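Long-range contact in putative periplasmic or exported protein (Salmonella enterica subsp. enterica serovar Typhimurium, PDB 4GQZ), which binds copper in the periplasm and is probably part of the bacterium's defence against excess copper: residues K93-I107 with L124-Y136. Sequence-based numbering, arbitrary orientation.
Sequences KPFTVKVTDSKGAVI and LPRNMEGTLEVSY
V97 and V99, on strand 94-101, and L132 and V134, on strand 129-136, put their side chains on one face of the antiparallel pair. L132 CD1 reaches between the two valines, 3.6 Å from V99 CG2 and 3.7 Å from V97 CG1. With CG anti to the backbone N (chi1 162°), this methyl leans toward the neighbouring strand. V134 CG1 meets the F95 ring at CD1 (3.6 Å). F95 CD1 also lies 3.7 Å from Y136 CB, the two aromatic planes being inclined at 43°. The Y136 ring presents its edge to P94 O, which lies in the ring plane 3.2 Å from CD1, while the doubly bent K93 chain brings NZ to Y136 OH for a hydrogen bond. Six backbone bonds, two for each of the pairs T96-S135, K98-E133 and T100-T131, join the strands within an antiparallel sheet of the CueP domain, whose family is grouped with the immunoglobulin-like E-set folds. Strands 106-109 and 111-113 border strand 94-101 on its far side, strand 139-146 borders strand 129-136, and F68 of strand 63-68 packs on V97, L132 and V134. The other face is polar: K98 NZ and E133 OE1 form a long salt bridge at 3.9 Å, T96 CB sits against S135 OG, and T96 OG1 is hydrogen-bonded to E111. A water bridges T100 OG1 and T131 O. Beyond G130, which faces D101 at a CA-CA distance of 4.1 Å, selenomethionine M128 bends CE back to D101 CA and CB. I107 CG2 rests on P125 CD (3.8 Å), and L124 CD2 touches both I107 CG2 and V99 CG1.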
loop_
_atom_site.group_PDB
_atom_site.type_symbol
_atom_site.label_atom_id
_atom_site.label_comp_id
_atom_site.label_asym_id
_atom_site.label_seq_id
_atom_site.Cartn_x
_atom_site.Cartn_y
_atom_site.Cartn_z
ATOM N N LYS B 93 -13.662 22.793 -6.303
ATOM C CA LYS B 93 -15.065 22.766 -6.683
ATOM C C LYS B 93 -15.692 21.512 -6.104
ATOM O O LYS B 93 -15.021 20.507 -5.969
ATOM C CB LYS B 93 -15.214 22.783 -8.214
ATOM C CG LYS B 93 -14.851 24.126 -8.888
ATOM C CD LYS B 93 -15.788 25.232 -8.434
ATOM C CE LYS B 93 -15.537 26.561 -9.160
ATOM N NZ LYS B 93 -15.930 26.488 -10.594
ATOM N N PRO B 94 -16.980 21.573 -5.742
ATOM C CA PRO B 94 -17.641 20.376 -5.223
ATOM C C PRO B 94 -18.154 19.520 -6.362
ATOM O O PRO B 94 -18.792 20.039 -7.274
ATOM C CB PRO B 94 -18.814 20.953 -4.424
ATOM C CG PRO B 94 -19.155 22.228 -5.129
ATOM C CD PRO B 94 -17.835 22.771 -5.645
ATOM N N PHE B 95 -17.874 18.227 -6.325
ATOM C CA PHE B 95 -18.380 17.327 -7.354
ATOM C C PHE B 95 -19.138 16.162 -6.726
ATOM O O PHE B 95 -18.913 15.826 -5.565
ATOM C CB PHE B 95 -17.224 16.780 -8.199
ATOM C CG PHE B 95 -16.524 17.822 -9.027
ATOM C CD1 PHE B 95 -16.997 18.158 -10.286
ATOM C CD2 PHE B 95 -15.390 18.467 -8.543
ATOM C CE1 PHE B 95 -16.347 19.129 -11.049
ATOM C CE2 PHE B 95 -14.733 19.423 -9.293
ATOM C CZ PHE B 95 -15.212 19.764 -10.550
ATOM N N THR B 96 -20.045 15.559 -7.485
ATOM C CA THR B 96 -20.593 14.264 -7.106
ATOM C C THR B 96 -19.905 13.184 -7.942
ATOM O O THR B 96 -19.850 13.276 -9.171
ATOM C CB THR B 96 -22.116 14.210 -7.298
ATOM O OG1 THR B 96 -22.732 15.177 -6.438
ATOM C CG2 THR B 96 -22.646 12.839 -6.931
ATOM N N VAL B 97 -19.369 12.168 -7.275
ATOM C CA VAL B 97 -18.521 11.184 -7.941
ATOM C C VAL B 97 -19.101 9.782 -7.770
ATOM O O VAL B 97 -19.374 9.357 -6.642
ATOM C CB VAL B 97 -17.089 11.223 -7.358
ATOM C CG1 VAL B 97 -16.203 10.129 -7.981
ATOM C CG2 VAL B 97 -16.458 12.622 -7.553
ATOM N N LYS B 98 -19.301 9.071 -8.877
ATOM C CA LYS B 98 -19.769 7.689 -8.795
ATOM C C LYS B 98 -18.898 6.759 -9.614
ATOM O O LYS B 98 -18.664 7.003 -10.796
ATOM C CB LYS B 98 -21.223 7.551 -9.264
ATOM C CG LYS B 98 -21.753 6.124 -9.101
ATOM C CD LYS B 98 -23.267 6.017 -9.335
ATOM C CE LYS B 98 -23.638 6.313 -10.771
ATOM N NZ LYS B 98 -25.118 6.326 -10.933
ATOM N N VAL B 99 -18.414 5.691 -8.991
ATOM C CA VAL B 99 -17.690 4.674 -9.735
ATOM C C VAL B 99 -18.422 3.351 -9.613
ATOM O O VAL B 99 -18.714 2.901 -8.500
ATOM C CB VAL B 99 -16.257 4.505 -9.231
ATOM C CG1 VAL B 99 -15.607 3.279 -9.887
ATOM C CG2 VAL B 99 -15.454 5.754 -9.529
ATOM N N THR B 100 -18.722 2.741 -10.757
ATOM C CA THR B 100 -19.468 1.491 -10.800
ATOM C C THR B 100 -18.679 0.460 -11.601
ATOM O O THR B 100 -18.121 0.790 -12.641
ATOM C CB THR B 100 -20.878 1.698 -11.440
ATOM O OG1 THR B 100 -20.745 2.240 -12.761
ATOM C CG2 THR B 100 -21.700 2.665 -10.621
ATOM N N ASP B 101 -18.626 -0.787 -11.138
ATOM C CA ASP B 101 -17.840 -1.796 -11.864
ATOM C C ASP B 101 -18.647 -2.488 -12.972
ATOM O O ASP B 101 -19.827 -2.187 -13.161
ATOM C CB ASP B 101 -17.153 -2.794 -10.915
ATOM C CG ASP B 101 -18.124 -3.753 -10.210
ATOM O OD1 ASP B 101 -19.297 -3.880 -10.618
ATOM O OD2 ASP B 101 -17.683 -4.408 -9.231
ATOM N N SER B 102 -18.016 -3.411 -13.697
ATOM C CA SER B 102 -18.653 -4.036 -14.858
ATOM C C SER B 102 -19.862 -4.908 -14.502
ATOM O O SER B 102 -20.685 -5.196 -15.370
ATOM C CB SER B 102 -17.645 -4.860 -15.653
ATOM O OG SER B 102 -17.135 -5.907 -14.857
ATOM N N LYS B 103 -19.974 -5.327 -13.246
ATOM C CA LYS B 103 -21.138 -6.120 -12.838
ATOM C C LYS B 103 -22.154 -5.311 -12.036
ATOM O O LYS B 103 -23.047 -5.881 -11.398
ATOM C CB LYS B 103 -20.729 -7.393 -12.087
ATOM C CG LYS B 103 -19.453 -7.277 -11.294
ATOM C CD LYS B 103 -18.601 -8.537 -11.420
ATOM C CE LYS B 103 -17.344 -8.426 -10.562
ATOM N NZ LYS B 103 -17.676 -8.198 -9.121
ATOM N N GLY B 104 -22.007 -3.986 -12.071
ATOM C CA GLY B 104 -22.992 -3.078 -11.504
ATOM C C GLY B 104 -22.740 -2.584 -10.091
ATOM O O GLY B 104 -23.442 -1.695 -9.610
ATOM N N ALA B 105 -21.739 -3.148 -9.422
ATOM C CA ALA B 105 -21.474 -2.784 -8.034
ATOM C C ALA B 105 -21.013 -1.342 -7.950
ATOM O O ALA B 105 -20.145 -0.924 -8.720
ATOM C CB ALA B 105 -20.428 -3.705 -7.434
ATOM N N VAL B 106 -21.592 -0.576 -7.027
ATOM C CA VAL B 106 -21.122 0.792 -6.785
ATOM C C VAL B 106 -19.906 0.774 -5.867
ATOM O O VAL B 106 -19.987 0.319 -4.728
ATOM C CB VAL B 106 -22.239 1.671 -6.183
ATOM C CG1 VAL B 106 -21.693 3.041 -5.763
ATOM C CG2 VAL B 106 -23.349 1.838 -7.181
ATOM N N ILE B 107 -18.767 1.248 -6.372
ATOM C CA ILE B 107 -17.527 1.227 -5.608
ATOM C C ILE B 107 -17.359 2.556 -4.892
ATOM O O ILE B 107 -16.886 2.630 -3.755
ATOM C CB ILE B 107 -16.292 1.036 -6.523
ATOM C CG1 ILE B 107 -16.455 -0.184 -7.434
ATOM C CG2 ILE B 107 -15.034 0.915 -5.686
ATOM C CD1 ILE B 107 -16.745 -1.486 -6.692
ATOM N N LEU B 124 -9.062 2.520 -5.818
ATOM C CA LEU B 124 -9.973 1.565 -6.435
ATOM C C LEU B 124 -9.389 0.150 -6.388
ATOM O O LEU B 124 -8.167 -0.022 -6.406
ATOM C CB LEU B 124 -10.231 1.984 -7.889
ATOM C CG LEU B 124 -10.912 3.337 -8.136
ATOM C CD1 LEU B 124 -11.004 3.625 -9.609
ATOM C CD2 LEU B 124 -12.310 3.346 -7.537
ATOM N N PRO B 125 -10.262 -0.869 -6.328
ATOM C CA PRO B 125 -9.789 -2.259 -6.423
ATOM C C PRO B 125 -9.034 -2.444 -7.731
ATOM O O PRO B 125 -9.390 -1.813 -8.726
ATOM C CB PRO B 125 -11.083 -3.085 -6.464
ATOM C CG PRO B 125 -12.177 -2.167 -5.992
ATOM C CD PRO B 125 -11.735 -0.766 -6.305
ATOM N N ARG B 126 -7.996 -3.270 -7.725
ATOM C CA ARG B 126 -7.214 -3.515 -8.934
ATOM C C ARG B 126 -7.914 -4.500 -9.865
ATOM O O ARG B 126 -8.753 -5.283 -9.428
ATOM C CB ARG B 126 -5.822 -4.044 -8.557
ATOM C CG ARG B 126 -4.961 -3.000 -7.874
ATOM C CD ARG B 126 -3.573 -3.530 -7.515
ATOM N NE ARG B 126 -2.730 -2.465 -6.973
ATOM C CZ ARG B 126 -2.138 -1.526 -7.705
ATOM N NH1 ARG B 126 -2.295 -1.488 -9.024
ATOM N NH2 ARG B 126 -1.379 -0.614 -7.119
ATOM N N ASN B 127 -7.569 -4.445 -11.145
ATOM C CA ASN B 127 -8.103 -5.367 -12.145
ATOM C C ASN B 127 -9.616 -5.343 -12.284
ATOM O O ASN B 127 -10.234 -6.372 -12.544
ATOM C CB ASN B 127 -7.601 -6.792 -11.885
ATOM C CG ASN B 127 -6.097 -6.894 -12.014
ATOM O OD1 ASN B 127 -5.528 -6.485 -13.023
ATOM N ND2 ASN B 127 -5.447 -7.413 -10.989
HETATM N N MSE B 128 -10.214 -4.170 -12.115
HETATM C CA MSE B 128 -11.626 -4.023 -12.442
HETATM C C MSE B 128 -11.761 -3.207 -13.720
HETATM O O MSE B 128 -10.807 -2.563 -14.161
HETATM C CB MSE B 128 -12.411 -3.361 -11.299
HETATM C CG MSE B 128 -11.906 -1.982 -10.903
HETATM SE SE MSE B 128 -13.310 -0.715 -10.306
HETATM C CE MSE B 128 -14.099 -0.320 -12.038
ATOM N N GLU B 129 -12.943 -3.272 -14.324
ATOM C CA GLU B 129 -13.322 -2.423 -15.439
ATOM C C GLU B 129 -14.638 -1.783 -15.021
ATOM O O GLU B 129 -15.433 -2.402 -14.305
ATOM C CB GLU B 129 -13.554 -3.262 -16.700
ATOM C CG GLU B 129 -12.452 -4.252 -17.006
ATOM C CD GLU B 129 -12.705 -5.034 -18.282
ATOM O OE1 GLU B 129 -11.795 -5.075 -19.144
ATOM O OE2 GLU B 129 -13.805 -5.613 -18.418
ATOM N N GLY B 130 -14.883 -0.549 -15.436
ATOM C CA GLY B 130 -16.140 0.070 -15.065
ATOM C C GLY B 130 -16.327 1.449 -15.643
ATOM O O GLY B 130 -15.810 1.769 -16.723
ATOM N N THR B 131 -17.072 2.273 -14.915
ATOM C CA THR B 131 -17.412 3.606 -15.395
ATOM C C THR B 131 -17.281 4.585 -14.255
ATOM O O THR B 131 -17.689 4.295 -13.129
ATOM C CB THR B 131 -18.856 3.666 -15.943
ATOM O OG1 THR B 131 -18.996 2.733 -17.021
ATOM C CG2 THR B 131 -19.200 5.075 -16.462
ATOM N N LEU B 132 -16.702 5.744 -14.544
ATOM C CA LEU B 132 -16.693 6.854 -13.598
ATOM C C LEU B 132 -17.672 7.904 -14.114
ATOM O O LEU B 132 -17.638 8.253 -15.298
ATOM C CB LEU B 132 -15.296 7.474 -13.509
ATOM C CG LEU B 132 -15.266 8.883 -12.899
ATOM C CD1 LEU B 132 -15.604 8.837 -11.426
ATOM C CD2 LEU B 132 -13.936 9.588 -13.117
ATOM N N GLU B 133 -18.558 8.388 -13.247
ATOM C CA GLU B 133 -19.419 9.510 -13.617
ATOM C C GLU B 133 -19.177 10.629 -12.642
ATOM O O GLU B 133 -19.021 10.396 -11.441
ATOM C CB GLU B 133 -20.903 9.134 -13.617
ATOM C CG GLU B 133 -21.801 10.309 -14.042
ATOM C CD GLU B 133 -23.290 10.001 -13.950
ATOM O OE1 GLU B 133 -23.641 8.890 -13.507
ATOM O OE2 GLU B 133 -24.103 10.881 -14.323
ATOM N N VAL B 134 -19.110 11.848 -13.164
ATOM C CA VAL B 134 -18.895 13.021 -12.339
ATOM C C VAL B 134 -20.016 14.002 -12.652
ATOM O O VAL B 134 -20.494 14.068 -13.790
ATOM C CB VAL B 134 -17.511 13.656 -12.630
ATOM C CG1 VAL B 134 -17.315 14.923 -11.814
ATOM C CG2 VAL B 134 -16.417 12.664 -12.319
ATOM N N SER B 135 -20.485 14.726 -11.643
ATOM C CA SER B 135 -21.527 15.707 -11.905
ATOM C C SER B 135 -21.281 16.988 -11.118
ATOM O O SER B 135 -20.779 16.950 -9.991
ATOM C CB SER B 135 -22.921 15.123 -11.644
ATOM O OG SER B 135 -23.275 15.228 -10.282
ATOM N N TYR B 136 -21.608 18.120 -11.734
ATOM C CA TYR B 136 -21.370 19.441 -11.150
ATOM C C TYR B 136 -22.433 20.405 -11.653
ATOM O O TYR B 136 -22.587 20.554 -12.857
ATOM C CB TYR B 136 -19.989 19.947 -11.569
ATOM C CG TYR B 136 -19.721 21.396 -11.231
ATOM C CD1 TYR B 136 -19.470 21.786 -9.919
ATOM C CD2 TYR B 136 -19.714 22.375 -12.222
ATOM C CE1 TYR B 136 -19.218 23.110 -9.601
ATOM C CE2 TYR B 136 -19.459 23.702 -11.917
ATOM C CZ TYR B 136 -19.212 24.061 -10.604
ATOM O OH TYR B 136 -18.959 25.378 -10.290
HETATM O O HOH W 1 -20.588 5.219 -12.615
HETATM O O HOH W 2 -14.950 -5.451 -12.831
#